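PDB 2F4P: hypothetical protein TM1010, which is of unknown function but belongs to the cupin superfamily, whose members are built around a small antiparallel beta-barrel. Local coordinates for residues G77-G85 / I99-A110. Numbering follows the deposited sequence.
Sequences GKGFYQERG and IPPNVVHWHGAA. With EDO (1,2-ethanediol), chain F; EDO (1,2-ethanediol), chain G.
Phe80 and Gly108 exchange two backbone hydrogen bonds (Phe80 N to Gly108 O, 2.9 Å), and Gln82 and Trp106 do the same two residues on. Ala110 N to Lys78 O and Arg84 N to Val104 O extend this antiparallel ladder at its ends. A further bond joins side chains: Trp106 NE1 gives its hydrogen to a lone pair of Gln82 OE1 (2.9 Å), close to the indole plane, with amide and ring planes 74° apart. Gln82 is extended, CG anti to its backbone N (chi1 -179°), which carries the amide out to the indole N-H; its NE2 bonds Lys86 O and a 1,2-ethanediol. Tyr81 OH donates to the anti lone pair of Glu83 OE2 (2.6 Å). His105 ND1 bonds Val103 O (3.0 Å) in its ring plane, which helps set the imidazole's rotation; its NE2 bonds Gln70 OE1 weakly. Both strands belong to one sheet of the cupin beta-barrel, where 105-109 also pairs with strand 60-65. Apolar contacts follow on the face of Phe80 and Trp106: the indole CH2 meets Phe80 CB at 3.9 Å, while Ala110 CA sits at the phenyl edge. On the other face, Tyr81 CE1 lies 3.6 Å from Ile99 CD1, its ring meets that of His105 obliquely, and Val103 CG1 rests on Glu83 CG.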
loop_
_atom_site.group_PDB
_atom_site.type_symbol
_atom_site.label_atom_id
_atom_site.label_comp_id
_atom_site.label_asym_id
_atom_site.label_seq_id
_atom_site.Cartn_x
_atom_site.Cartn_y
_atom_site.Cartn_z
ATOM N N GLY A 77 3.178 2.279 15.323
ATOM C CA GLY A 77 3.069 1.410 16.497
ATOM C C GLY A 77 4.039 0.248 16.510
ATOM O O GLY A 77 5.126 0.343 15.955
ATOM N N LYS A 78 3.635 -0.848 17.156
ATOM C CA LYS A 78 4.465 -2.014 17.353
ATOM C C LYS A 78 3.600 -3.258 17.254
ATOM O O LYS A 78 2.510 -3.328 17.834
ATOM C CB LYS A 78 5.150 -1.975 18.729
ATOM C CG LYS A 78 6.092 -3.154 18.993
ATOM C CD LYS A 78 6.793 -3.024 20.354
ATOM C CE LYS A 78 7.615 -4.257 20.703
ATOM N NZ LYS A 78 8.008 -4.248 22.148
ATOM N N GLY A 79 4.073 -4.226 16.491
ATOM C CA GLY A 79 3.391 -5.489 16.393
ATOM C C GLY A 79 4.293 -6.660 16.171
ATOM O O GLY A 79 5.502 -6.571 16.307
ATOM N N PHE A 80 3.663 -7.760 15.800
ATOM C CA PHE A 80 4.322 -9.031 15.583
ATOM C C PHE A 80 3.759 -9.715 14.362
ATOM O O PHE A 80 2.560 -9.602 14.073
ATOM C CB PHE A 80 4.128 -9.953 16.787
ATOM C CG PHE A 80 4.868 -9.507 17.972
ATOM C CD1 PHE A 80 4.334 -8.522 18.801
ATOM C CD2 PHE A 80 6.112 -10.017 18.262
ATOM C CE1 PHE A 80 5.046 -8.085 19.923
ATOM C CE2 PHE A 80 6.813 -9.586 19.364
ATOM C CZ PHE A 80 6.276 -8.614 20.200
ATOM N N TYR A 81 4.660 -10.407 13.662
ATOM C CA TYR A 81 4.346 -11.294 12.563
ATOM C C TYR A 81 4.988 -12.656 12.854
ATOM O O TYR A 81 6.133 -12.727 13.239
ATOM C CB TYR A 81 4.886 -10.731 11.250
ATOM C CG TYR A 81 4.885 -11.689 10.073
ATOM C CD1 TYR A 81 3.703 -12.061 9.440
ATOM C CD2 TYR A 81 6.076 -12.252 9.607
ATOM C CE1 TYR A 81 3.701 -12.917 8.366
ATOM C CE2 TYR A 81 6.075 -13.130 8.525
ATOM C CZ TYR A 81 4.886 -13.459 7.906
ATOM O OH TYR A 81 4.866 -14.324 6.827
ATOM N N GLN A 82 4.232 -13.730 12.679
ATOM C CA GLN A 82 4.759 -15.059 12.906
ATOM C C GLN A 82 4.229 -16.056 11.905
ATOM O O GLN A 82 3.018 -16.170 11.720
ATOM C CB GLN A 82 4.414 -15.538 14.299
ATOM C CG GLN A 82 4.978 -16.954 14.607
ATOM C CD GLN A 82 4.898 -17.303 16.083
ATOM O OE1 GLN A 82 3.820 -17.249 16.694
ATOM N NE2 GLN A 82 6.035 -17.687 16.666
ATOM N N GLU A 83 5.155 -16.801 11.301
ATOM C CA GLU A 83 4.846 -17.965 10.482
ATOM C C GLU A 83 4.782 -19.232 11.329
ATOM O O GLU A 83 5.496 -19.379 12.315
ATOM C CB GLU A 83 5.892 -18.103 9.363
ATOM C CG GLU A 83 5.843 -16.917 8.412
ATOM C CD GLU A 83 6.925 -16.884 7.383
ATOM O OE1 GLU A 83 7.696 -17.859 7.322
ATOM O OE2 GLU A 83 6.955 -15.900 6.595
ATOM N N ARG A 84 3.899 -20.144 10.944
ATOM C CA ARG A 84 3.752 -21.414 11.654
ATOM C C ARG A 84 5.117 -22.071 11.865
ATOM O O ARG A 84 5.864 -22.276 10.916
ATOM C CB ARG A 84 2.828 -22.320 10.835
ATOM C CG ARG A 84 2.394 -23.564 11.498
ATOM C CD ARG A 84 0.863 -23.717 11.362
ATOM N NE ARG A 84 0.258 -23.292 12.594
ATOM C CZ ARG A 84 -1.043 -23.192 12.868
ATOM N NH1 ARG A 84 -2.008 -23.423 11.986
ATOM N NH2 ARG A 84 -1.356 -22.793 14.075
ATOM N N GLY A 85 5.445 -22.373 13.112
ATOM C CA GLY A 85 6.663 -23.101 13.452
ATOM C C GLY A 85 7.937 -22.271 13.450
ATOM O O GLY A 85 9.023 -22.827 13.602
ATOM N N ILE A 99 4.665 -11.798 2.628
ATOM C CA ILE A 99 4.088 -13.064 3.091
ATOM C C ILE A 99 3.810 -13.942 1.876
ATOM O O ILE A 99 2.863 -13.675 1.114
ATOM C CB ILE A 99 2.800 -12.840 3.901
ATOM C CG1 ILE A 99 3.036 -11.793 5.001
ATOM C CG2 ILE A 99 2.265 -14.182 4.475
ATOM C CD1 ILE A 99 1.802 -11.373 5.732
ATOM N N PRO A 100 4.630 -14.981 1.672
ATOM C CA PRO A 100 4.451 -15.720 0.443
ATOM C C PRO A 100 3.146 -16.504 0.342
ATOM O O PRO A 100 2.500 -16.797 1.359
ATOM C CB PRO A 100 5.678 -16.653 0.389
ATOM C CG PRO A 100 6.597 -16.148 1.422
ATOM C CD PRO A 100 5.737 -15.545 2.472
ATOM N N PRO A 101 2.762 -16.834 -0.892
ATOM C CA PRO A 101 1.574 -17.646 -1.137
ATOM C C PRO A 101 1.509 -18.879 -0.229
ATOM O O PRO A 101 2.504 -19.584 -0.098
ATOM C CB PRO A 101 1.729 -18.036 -2.597
ATOM C CG PRO A 101 2.476 -16.875 -3.189
ATOM C CD PRO A 101 3.472 -16.525 -2.140
ATOM N N ASN A 102 0.354 -19.063 0.424
ATOM C CA ASN A 102 0.004 -20.229 1.226
ATOM C C ASN A 102 0.745 -20.388 2.531
ATOM O O ASN A 102 0.474 -21.347 3.270
ATOM C CB ASN A 102 0.138 -21.516 0.408
ATOM C CG ASN A 102 -0.599 -21.440 -0.881
ATOM O OD1 ASN A 102 -1.823 -21.218 -0.898
ATOM N ND2 ASN A 102 0.127 -21.560 -1.975
ATOM N N VAL A 103 1.614 -19.432 2.874
ATOM C CA VAL A 103 2.328 -19.505 4.150
ATOM C C VAL A 103 1.332 -19.201 5.291
ATOM O O VAL A 103 0.635 -18.180 5.269
ATOM C CB VAL A 103 3.571 -18.600 4.169
ATOM C CG1 VAL A 103 4.194 -18.496 5.587
ATOM C CG2 VAL A 103 4.617 -19.131 3.204
ATOM N N VAL A 104 1.261 -20.098 6.260
ATOM C CA VAL A 104 0.350 -19.939 7.388
ATOM C C VAL A 104 0.976 -19.016 8.424
ATOM O O VAL A 104 2.130 -19.198 8.798
ATOM C CB VAL A 104 -0.095 -21.295 7.959
ATOM C CG1 VAL A 104 -0.958 -21.062 9.233
ATOM C CG2 VAL A 104 -0.861 -22.081 6.893
ATOM N N HIS A 105 0.247 -17.979 8.838
ATOM C CA HIS A 105 0.865 -16.941 9.687
ATOM C C HIS A 105 -0.229 -16.206 10.474
ATOM O O HIS A 105 -1.437 -16.398 10.241
ATOM C CB HIS A 105 1.592 -15.938 8.802
ATOM C CG HIS A 105 0.646 -15.129 7.983
ATOM N ND1 HIS A 105 0.093 -15.621 6.817
ATOM C CD2 HIS A 105 0.052 -13.939 8.215
ATOM C CE1 HIS A 105 -0.759 -14.734 6.337
ATOM N NE2 HIS A 105 -0.808 -13.713 7.171
ATOM N N TRP A 106 0.194 -15.422 11.436
ATOM C CA TRP A 106 -0.702 -14.418 12.029
ATOM C C TRP A 106 0.071 -13.136 12.150
ATOM O O TRP A 106 1.315 -13.146 12.115
ATOM C CB TRP A 106 -1.235 -14.862 13.388
ATOM C CG TRP A 106 -0.186 -15.038 14.453
ATOM C CD1 TRP A 106 0.518 -16.165 14.697
ATOM C CD2 TRP A 106 0.268 -14.063 15.409
ATOM N NE1 TRP A 106 1.370 -15.972 15.755
ATOM C CE2 TRP A 106 1.250 -14.688 16.205
ATOM C CE3 TRP A 106 -0.089 -12.733 15.700
ATOM C CZ2 TRP A 106 1.897 -14.030 17.271
ATOM C CZ3 TRP A 106 0.558 -12.071 16.747
ATOM C CH2 TRP A 106 1.534 -12.720 17.525
ATOM N N HIS A 107 -0.659 -12.029 12.278
ATOM C CA HIS A 107 -0.025 -10.774 12.669
ATOM C C HIS A 107 -0.920 -10.023 13.627
ATOM O O HIS A 107 -2.117 -10.271 13.712
ATOM C CB HIS A 107 0.338 -9.898 11.442
ATOM C CG HIS A 107 -0.750 -9.756 10.416
ATOM N ND1 HIS A 107 -1.474 -8.590 10.263
ATOM C CD2 HIS A 107 -1.208 -10.607 9.475
ATOM C CE1 HIS A 107 -2.354 -8.745 9.293
ATOM N NE2 HIS A 107 -2.227 -9.967 8.808
ATOM N N GLY A 108 -0.342 -9.061 14.323
ATOM C CA GLY A 108 -1.141 -8.294 15.256
ATOM C C GLY A 108 -0.331 -7.377 16.108
ATOM O O GLY A 108 0.860 -7.209 15.912
ATOM N N ALA A 109 -0.994 -6.794 17.103
ATOM C CA ALA A 109 -0.360 -5.776 17.901
ATOM C C ALA A 109 0.498 -6.401 18.966
ATOM O O ALA A 109 0.351 -7.580 19.317
ATOM C CB ALA A 109 -1.398 -4.892 18.532
ATOM N N ALA A 110 1.381 -5.578 19.510
ATOM C CA ALA A 110 2.068 -5.888 20.751
ATOM C C ALA A 110 1.083 -5.907 21.938
ATOM O O ALA A 110 -0.021 -5.377 21.847
ATOM C CB ALA A 110 3.172 -4.843 20.994
HETATM C C1 EDO F . 9.330 -15.044 10.040
HETATM O O1 EDO F . 9.674 -13.713 9.639
HETATM C C2 EDO F . 8.311 -14.854 11.152
HETATM O O2 EDO F . 7.892 -16.095 11.701
HETATM C C1 EDO G . 7.853 -16.748 19.306
HETATM O O1 EDO G . 8.975 -16.257 18.605
HETATM C C2 EDO G . 7.771 -18.258 19.335
HETATM O O2 EDO G . 6.407 -18.573 19.597
#